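Local coordinates for protein aminomethyltransferase (Bartonella henselae, PDB 3GIR) that belongs to the aminomethyltransferase (glycine cleavage T-protein) family, pairing a folate-binding domain with a C-terminal beta-barrel domain, at residues Leu327-Ser340 with Pro350-Val362. Sequence-based numbering, arbitrary orientation. Where two conformers were deposited one is given.
Sequences LFDNEGNRIGVVTS and PVAMGYVPVAWKV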
ATOM      1  N   LEU A 327     -23.729  -2.986  -3.693  1.00 16.13           N
ATOM      2  CA  LEU A 327     -23.867  -3.826  -4.906  1.00 17.75           C
ATOM      3  C   LEU A 327     -24.988  -4.830  -4.741  1.00 16.79           C
ATOM      4  O   LEU A 327     -25.143  -5.434  -3.690  1.00 17.62           O
ATOM      5  CB  LEU A 327     -22.594  -4.585  -5.164  1.00 16.02           C
ATOM      6  CG  LEU A 327     -21.380  -3.750  -5.493  1.00 18.34           C
ATOM      7  CD1 LEU A 327     -20.070  -4.591  -5.625  1.00 17.34           C
ATOM      8  CD2 LEU A 327     -21.581  -2.830  -6.716  1.00 19.17           C
ATOM      9  N   PHE A 328     -25.767  -4.908  -5.794  1.00 17.39           N
ATOM     10  CA  PHE A 328     -26.930  -5.789  -5.888  1.00 18.54           C
ATOM     11  C   PHE A 328     -26.814  -6.796  -7.039  1.00 18.80           C
ATOM     12  O   PHE A 328     -26.113  -6.539  -8.037  1.00 17.37           O
ATOM     13  CB  PHE A 328     -28.191  -4.928  -6.165  1.00 21.24           C
ATOM     14  CG  PHE A 328     -28.458  -3.903  -5.103  1.00 22.26           C
ATOM     15  CD1 PHE A 328     -29.196  -4.218  -3.972  1.00 26.11           C
ATOM     16  CD2 PHE A 328     -27.927  -2.652  -5.222  1.00 25.88           C
ATOM     17  CE1 PHE A 328     -29.417  -3.248  -2.949  1.00 28.00           C
ATOM     18  CE2 PHE A 328     -28.127  -1.695  -4.216  1.00 27.14           C
ATOM     19  CZ  PHE A 328     -28.889  -1.995  -3.084  1.00 27.41           C
ATOM     20  N   ASP A 329     -27.554  -7.901  -6.914  1.00 20.80           N
ATOM     21  CA  ASP A 329     -27.685  -8.833  -8.038  1.00 19.74           C
ATOM     22  C   ASP A 329     -28.759  -8.338  -9.019  1.00 22.66           C
ATOM     23  O   ASP A 329     -29.352  -7.263  -8.804  1.00 21.63           O
ATOM     24  CB  ASP A 329     -27.862 -10.272  -7.534  1.00 20.19           C
ATOM     25  CG  ASP A 329     -29.203 -10.521  -6.872  1.00 22.67           C
ATOM     26  OD1 ASP A 329     -30.073  -9.660  -6.923  1.00 23.34           O
ATOM     27  OD2 ASP A 329     -29.328 -11.588  -6.272  1.00 26.79           O
ATOM     28  N   ASN A 330     -29.030  -9.100 -10.070  1.00 24.22           N
ATOM     29  CA  ASN A 330     -29.984  -8.675 -11.084  1.00 25.59           C
ATOM     30  C   ASN A 330     -31.432  -8.714 -10.571  1.00 27.71           C
ATOM     31  O   ASN A 330     -32.327  -8.332 -11.292  1.00 29.76           O
ATOM     32  CB  ASN A 330     -29.830  -9.490 -12.345  1.00 24.76           C
ATOM     33  CG  ASN A 330     -30.160 -10.965 -12.163  1.00 27.33           C
ATOM     34  OD1 ASN A 330     -30.347 -11.465 -11.024  1.00 26.51           O
ATOM     35  ND2 ASN A 330     -30.301 -11.668 -13.320  1.00 24.20           N
ATOM     36  N   GLU A 331     -31.669  -9.160  -9.352  1.00 29.28           N
ATOM     37  CA  GLU A 331     -33.055  -9.177  -8.817  1.00 30.64           C
ATOM     38  C   GLU A 331     -33.194  -8.228  -7.678  1.00 30.79           C
ATOM     39  O   GLU A 331     -34.193  -8.300  -6.942  1.00 31.35           O
ATOM     40  CB  GLU A 331     -33.426 -10.558  -8.345  1.00 32.51           C
ATOM     41  CG  GLU A 331     -33.376 -11.569  -9.468  1.00 39.20           C
ATOM     42  CD  GLU A 331     -34.035 -12.892  -9.124  1.00 47.47           C
ATOM     43  OE1 GLU A 331     -33.966 -13.306  -7.936  1.00 52.02           O
ATOM     44  OE2 GLU A 331     -34.633 -13.509 -10.052  1.00 50.78           O
ATOM     45  N   GLY A 332     -32.149  -7.437  -7.429  1.00 28.76           N
ATOM     46  CA  GLY A 332     -32.187  -6.413  -6.392  1.00 28.28           C
ATOM     47  C   GLY A 332     -31.765  -6.850  -5.002  1.00 26.83           C
ATOM     48  O   GLY A 332     -31.975  -6.103  -4.092  1.00 28.16           O
ATOM     49  N   ASN A 333     -31.254  -8.073  -4.825  1.00 23.28           N
ATOM     50  CA  ASN A 333     -30.766  -8.540  -3.535  1.00 23.34           C
ATOM     51  C   ASN A 333     -29.385  -7.947  -3.314  1.00 23.45           C
ATOM     52  O   ASN A 333     -28.578  -7.917  -4.252  1.00 21.44           O
ATOM     53  CB  ASN A 333     -30.649 -10.068  -3.482  1.00 24.50           C
ATOM     54  CG  ASN A 333     -31.942 -10.748  -3.880  1.00 29.36           C
ATOM     55  OD1 ASN A 333     -31.992 -11.565  -4.834  1.00 30.79           O
ATOM     56  ND2 ASN A 333     -33.018 -10.316  -3.238  1.00 30.56           N
ATOM     57  N   ARG A 334     -29.151  -7.427  -2.112  1.00 22.38           N
ATOM     58  CA  ARG A 334     -27.854  -6.888  -1.753  1.00 23.51           C
ATOM     59  C   ARG A 334     -26.848  -8.054  -1.762  1.00 21.15           C
ATOM     60  O   ARG A 334     -27.101  -9.099  -1.168  1.00 22.01           O
ATOM     61  CB  ARG A 334     -27.922  -6.172  -0.409  1.00 24.50           C
ATOM     62  CG  ARG A 334     -26.714  -5.431  -0.072  1.00 31.85           C
ATOM     63  CD  ARG A 334     -26.534  -5.082   1.399  1.00 39.46           C
ATOM     64  NE  ARG A 334     -25.080  -4.866   1.538  1.00 47.13           N
ATOM     65  CZ  ARG A 334     -24.488  -3.773   2.015  1.00 49.95           C
ATOM     66  NH1 ARG A 334     -25.207  -2.761   2.507  1.00 48.87           N
ATOM     67  NH2 ARG A 334     -23.151  -3.720   2.033  1.00 50.35           N
ATOM     68  N   ILE A 335     -25.670  -7.896  -2.429  1.00 19.51           N
ATOM     69  CA  ILE A 335     -24.668  -8.927  -2.497  1.00 18.79           C
ATOM     70  C   ILE A 335     -23.271  -8.444  -2.112  1.00 18.66           C
ATOM     71  O   ILE A 335     -22.428  -9.244  -1.859  1.00 20.58           O
ATOM     72  CB  ILE A 335     -24.581  -9.571  -3.907  1.00 18.01           C
ATOM     73  CG1 ILE A 335     -24.240  -8.554  -4.967  1.00 19.70           C
ATOM     74  CG2 ILE A 335     -25.905 -10.323  -4.206  1.00 17.92           C
ATOM     75  CD1 ILE A 335     -23.842  -9.110  -6.321  1.00 18.74           C
ATOM     76  N   GLY A 336     -23.058  -7.137  -2.019  1.00 17.36           N
ATOM     77  CA  GLY A 336     -21.702  -6.690  -1.717  1.00 18.31           C
ATOM     78  C   GLY A 336     -21.593  -5.197  -1.681  1.00 17.79           C
ATOM     79  O   GLY A 336     -22.583  -4.523  -1.466  1.00 18.29           O
ATOM     80  N   VAL A 337     -20.397  -4.675  -1.883  1.00 17.64           N
ATOM     81  CA  VAL A 337     -20.121  -3.250  -1.681  1.00 18.07           C
ATOM     82  C   VAL A 337     -18.874  -2.852  -2.458  1.00 16.82           C
ATOM     83  O   VAL A 337     -17.951  -3.683  -2.616  1.00 17.88           O
ATOM     84  CB  VAL A 337     -19.945  -2.923  -0.180  1.00 19.00           C
ATOM     85  CG1 VAL A 337     -18.712  -3.517   0.386  1.00 21.01           C
ATOM     86  CG2 VAL A 337     -20.119  -1.385   0.040  1.00 20.28           C
ATOM     87  N   VAL A 338     -18.846  -1.629  -2.984  1.00 16.62           N
ATOM     88  CA  VAL A 338     -17.677  -1.037  -3.529  1.00 15.67           C
ATOM     89  C   VAL A 338     -16.809  -0.532  -2.406  1.00 16.86           C
ATOM     90  O   VAL A 338     -17.285   0.223  -1.544  1.00 18.12           O
ATOM     91  CB  VAL A 338     -18.033   0.132  -4.459  1.00 16.49           C
ATOM     92  CG1 VAL A 338     -16.819   0.930  -4.972  1.00 17.94           C
ATOM     93  CG2 VAL A 338     -18.905  -0.376  -5.648  1.00 17.00           C
ATOM     94  N   THR A 339     -15.568  -0.959  -2.388  1.00 16.36           N
ATOM     95  CA  THR A 339     -14.608  -0.527  -1.353  1.00 15.91           C
ATOM     96  C   THR A 339     -13.736   0.637  -1.781  1.00 16.42           C
ATOM     97  O   THR A 339     -13.278   1.420  -0.917  1.00 17.94           O
ATOM     98  CB  THR A 339     -13.794  -1.656  -0.833  1.00 15.74           C
ATOM     99  OG1 THR A 339     -13.137  -2.338  -1.916  1.00 17.31           O
ATOM    100  CG2 THR A 339     -14.650  -2.656  -0.054  1.00 15.95           C
ATOM    101  N   SER A 340     -13.452   0.762  -3.091  1.00 16.08           N
ATOM    102  CA  SER A 340     -12.646   1.864  -3.628  1.00 16.03           C
ATOM    103  C   SER A 340     -13.162   2.201  -5.013  1.00 17.31           C
ATOM    104  O   SER A 340     -13.610   1.327  -5.754  1.00 16.87           O
ATOM    105  CB  SER A 340     -11.164   1.526  -3.755  1.00 16.48           C
ATOM    106  OG  SER A 340     -10.567   1.269  -2.521  1.00 18.03           O
ATOM    107  N   PRO A 350     -13.793   5.327 -15.208  1.00 20.70           N
ATOM    108  CA  PRO A 350     -13.953   4.877 -13.811  1.00 20.44           C
ATOM    109  C   PRO A 350     -13.339   3.484 -13.581  1.00 20.61           C
ATOM    110  O   PRO A 350     -13.438   2.586 -14.461  1.00 20.17           O
ATOM    111  CB  PRO A 350     -15.466   4.864 -13.608  1.00 20.39           C
ATOM    112  CG  PRO A 350     -15.998   5.607 -14.699  1.00 24.48           C
ATOM    113  CD  PRO A 350     -15.096   5.623 -15.818  1.00 23.10           C
ATOM    114  N   VAL A 351     -12.682   3.345 -12.430  1.00 17.83           N
ATOM    115  CA  VAL A 351     -12.095   2.129 -11.920  1.00 18.52           C
ATOM    116  C   VAL A 351     -12.603   1.970 -10.500  1.00 17.79           C
ATOM    117  O   VAL A 351     -12.983   2.949  -9.831  1.00 17.72           O
ATOM    118  CB  VAL A 351     -10.564   2.182 -12.004  1.00 18.82           C
ATOM    119  CG1 VAL A 351     -10.199   2.357 -13.510  1.00 20.19           C
ATOM    120  CG2 VAL A 351      -9.980   3.371 -11.252  1.00 17.37           C
ATOM    121  N   ALA A 352     -12.776   0.746 -10.060  1.00 17.64           N
ATOM    122  CA  ALA A 352     -13.160   0.436  -8.736  1.00 18.40           C
ATOM    123  C   ALA A 352     -12.767  -0.958  -8.300  1.00 18.34           C
ATOM    124  O   ALA A 352     -12.312  -1.772  -9.114  1.00 17.64           O
ATOM    125  CB  ALA A 352     -14.772   0.515  -8.708  1.00 15.49           C
ATOM    126  N   MET A 353     -12.892  -1.209  -6.989  1.00 17.38           N
ATOM    127  CA  MET A 353     -12.679  -2.548  -6.436  0.50 17.03           C
ATOM    128  C   MET A 353     -13.734  -2.739  -5.385  1.00 17.20           C
ATOM    129  O   MET A 353     -14.282  -1.787  -4.837  1.00 17.16           O
ATOM    130  CB  MET A 353     -11.284  -2.750  -5.822  0.50 18.02           C
ATOM    131  CG  MET A 353     -10.205  -2.873  -6.811  0.50 19.49           C
ATOM    132  SD  MET A 353      -8.624  -3.423  -6.087  0.50 21.62           S
ATOM    133  CE  MET A 353      -8.711  -2.662  -4.482  0.50 22.73           C
ATOM    134  N   GLY A 354     -14.066  -3.999  -5.097  1.00 16.17           N
ATOM    135  CA  GLY A 354     -15.099  -4.214  -4.088  1.00 15.17           C
ATOM    136  C   GLY A 354     -15.228  -5.692  -3.797  1.00 15.82           C
ATOM    137  O   GLY A 354     -14.382  -6.505  -4.253  1.00 17.64           O
ATOM    138  N   TYR A 355     -16.254  -6.054  -3.071  1.00 14.92           N
ATOM    139  CA  TYR A 355     -16.553  -7.418  -2.649  1.00 14.83           C
ATOM    140  C   TYR A 355     -17.843  -7.873  -3.220  1.00 15.83           C
ATOM    141  O   TYR A 355     -18.836  -7.172  -3.149  1.00 17.14           O
ATOM    142  CB  TYR A 355     -16.573  -7.605  -1.130  1.00 14.69           C
ATOM    143  CG  TYR A 355     -15.159  -7.638  -0.550  1.00 15.54           C
ATOM    144  CD1 TYR A 355     -14.466  -8.826  -0.388  1.00 16.40           C
ATOM    145  CD2 TYR A 355     -14.501  -6.456  -0.234  1.00 19.78           C
ATOM    146  CE1 TYR A 355     -13.200  -8.857   0.096  1.00 17.13           C
ATOM    147  CE2 TYR A 355     -13.184  -6.507   0.266  1.00 20.23           C
ATOM    148  CZ  TYR A 355     -12.555  -7.702   0.405  1.00 18.62           C
ATOM    149  OH  TYR A 355     -11.216  -7.788   0.855  1.00 19.62           O
ATOM    150  N   VAL A 356     -17.829  -9.102  -3.742  1.00 15.73           N
ATOM    151  CA  VAL A 356     -19.029  -9.811  -4.231  1.00 16.73           C
ATOM    152  C   VAL A 356     -18.922 -11.248  -3.683  1.00 17.78           C
ATOM    153  O   VAL A 356     -17.848 -11.757  -3.380  1.00 18.68           O
ATOM    154  CB  VAL A 356     -19.155  -9.749  -5.752  1.00 17.00           C
ATOM    155  CG1 VAL A 356     -19.330  -8.292  -6.271  1.00 18.38           C
ATOM    156  CG2 VAL A 356     -17.983 -10.515  -6.460  1.00 15.99           C
ATOM    157  N   PRO A 357     -20.060 -11.978  -3.639  1.00 16.79           N
ATOM    158  CA  PRO A 357     -19.957 -13.353  -3.240  1.00 18.97           C
ATOM    159  C   PRO A 357     -19.270 -14.165  -4.308  1.00 17.58           C
ATOM    160  O   PRO A 357     -19.191 -13.768  -5.493  1.00 18.40           O
ATOM    161  CB  PRO A 357     -21.441 -13.764  -3.082  1.00 18.36           C
ATOM    162  CG  PRO A 357     -22.212 -12.498  -3.043  1.00 17.74           C
ATOM    163  CD  PRO A 357     -21.431 -11.601  -3.953  1.00 17.12           C
ATOM    164  N   VAL A 358     -18.771 -15.332  -3.903  1.00 19.96           N
ATOM    165  CA  VAL A 358     -18.004 -16.150  -4.835  1.00 21.31           C
ATOM    166  C   VAL A 358     -18.724 -16.465  -6.147  1.00 19.58           C
ATOM    167  O   VAL A 358     -18.114 -16.481  -7.220  1.00 20.86           O
ATOM    168  CB  VAL A 358     -17.447 -17.416  -4.099  1.00 23.69           C
ATOM    169  CG1 VAL A 358     -18.521 -18.364  -3.670  1.00 26.97           C
ATOM    170  CG2 VAL A 358     -16.371 -18.137  -4.955  1.00 26.46           C
ATOM    171  N   ALA A 359     -20.028 -16.667  -6.066  1.00 20.24           N
ATOM    172  CA  ALA A 359     -20.825 -16.915  -7.283  1.00 20.29           C
ATOM    173  C   ALA A 359     -20.827 -15.864  -8.365  1.00 20.56           C
ATOM    174  O   ALA A 359     -21.115 -16.148  -9.501  1.00 20.68           O
ATOM    175  CB  ALA A 359     -22.303 -17.317  -6.931  1.00 21.74           C
ATOM    176  N   TRP A 360     -20.456 -14.630  -7.999  1.00 18.45           N
ATOM    177  CA  TRP A 360     -20.413 -13.512  -8.906  1.00 18.28           C
ATOM    178  C   TRP A 360     -19.014 -13.109  -9.295  1.00 19.64           C
ATOM    179  O   TRP A 360     -18.842 -12.080  -9.966  1.00 18.91           O
ATOM    180  CB  TRP A 360     -21.072 -12.300  -8.249  1.00 18.02           C
ATOM    181  CG  TRP A 360     -22.655 -12.299  -8.320  1.00 17.26           C
ATOM    182  CD1 TRP A 360     -23.413 -11.666  -9.244  1.00 17.30           C
ATOM    183  CD2 TRP A 360     -23.524 -12.966  -7.452  1.00 16.66           C
ATOM    184  NE1 TRP A 360     -24.736 -11.950  -9.029  1.00 20.29           N
ATOM    185  CE2 TRP A 360     -24.835 -12.723  -7.904  1.00 17.99           C
ATOM    186  CE3 TRP A 360     -23.341 -13.784  -6.349  1.00 17.40           C
ATOM    187  CZ2 TRP A 360     -25.961 -13.264  -7.275  1.00 20.86           C
ATOM    188  CZ3 TRP A 360     -24.466 -14.309  -5.696  1.00 21.69           C
ATOM    189  CH2 TRP A 360     -25.766 -14.011  -6.164  1.00 21.48           C
ATOM    190  N   LYS A 361     -18.011 -13.875  -8.872  1.00 19.30           N
ATOM    191  CA  LYS A 361     -16.616 -13.375  -9.072  1.00 19.96           C
ATOM    192  C   LYS A 361     -16.065 -13.604 -10.461  1.00 19.77           C
ATOM    193  O   LYS A 361     -14.991 -13.077 -10.800  1.00 21.65           O
ATOM    194  CB  LYS A 361     -15.697 -13.893  -7.982  1.00 23.02           C
ATOM    195  CG  LYS A 361     -15.135 -15.243  -8.233  1.00 28.06           C
ATOM    196  CD  LYS A 361     -13.958 -15.472  -7.282  1.00 37.15           C
ATOM    197  CE  LYS A 361     -13.529 -16.895  -7.264  1.00 42.05           C
ATOM    198  NZ  LYS A 361     -12.454 -17.030  -6.238  1.00 46.57           N
ATOM    199  N   VAL A 362     -16.774 -14.301 -11.350  1.00 20.21           N
ATOM    200  CA  VAL A 362     -16.243 -14.499 -12.689  1.00 21.09           C
ATOM    201  C   VAL A 362     -16.110 -13.197 -13.472  1.00 20.06           C
ATOM    202  O   VAL A 362     -17.034 -12.379 -13.536  1.00 19.32           O
ATOM    203  CB  VAL A 362     -17.077 -15.540 -13.527  1.00 21.95           C
ATOM    204  CG1 VAL A 362     -16.607 -15.642 -14.957  1.00 25.49           C
ATOM    205  CG2 VAL A 362     -17.008 -16.872 -12.829  1.00 26.37           C
TER
HETATM  206  O   HOH W   1     -26.989 -11.200 -10.745  1.00 19.74           O
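Ile335 lies against Pro357 and Trp360 where two antiparallel strands of the C-terminal barrel domain end their pairing. Its CB touches Pro357 CD at 3.7 Å. The CG2 branch only skirts the outer ring of Trp360, with CH2 at 4.2 Å. CG1 sits between the backbone N and the carbonyl carbon (chi1 60°) and carries CD1 over one indole face. There CD1 stands 3.8 Å from the centroid of the five-membered ring of Trp360, 4° off the normal, a CH-pi contact. Val367 of strand 366-371 touches both Ile335 and Trp360.

Asp329 CB meets Trp360 CZ2 obliquely at 3.6 Å. Asp329 OD1 receives the backbone N of Glu331 and of Asn333 from opposite faces of the carboxylate plane, and the first bond closes an Asx turn. A water at the indole edge accepts from Trp360 NE1 and from Asn330 N.

Farther along the hairpin, Val337 and Tyr355 exchange two backbone hydrogen bonds. Met353 O then accepts from both Thr339 N and Ser340 N, a classic beta bulge. Thr339 CG2 reaches the Tyr355 ring edge, 3.8 Å from CD2, while Thr339 OG1 and Ser340 OG both bond to Asp266.

Backbone hydrogen bonds thus join the strands, and beyond them Ile335 packs on Trp360, while Asp329 CB and one bridging water tie the 329-332 turn to the same indole. With its N-H satisfied by that water and one face taken by Ile335 CD1, the ring is probably held in a fixed orientation against the turn.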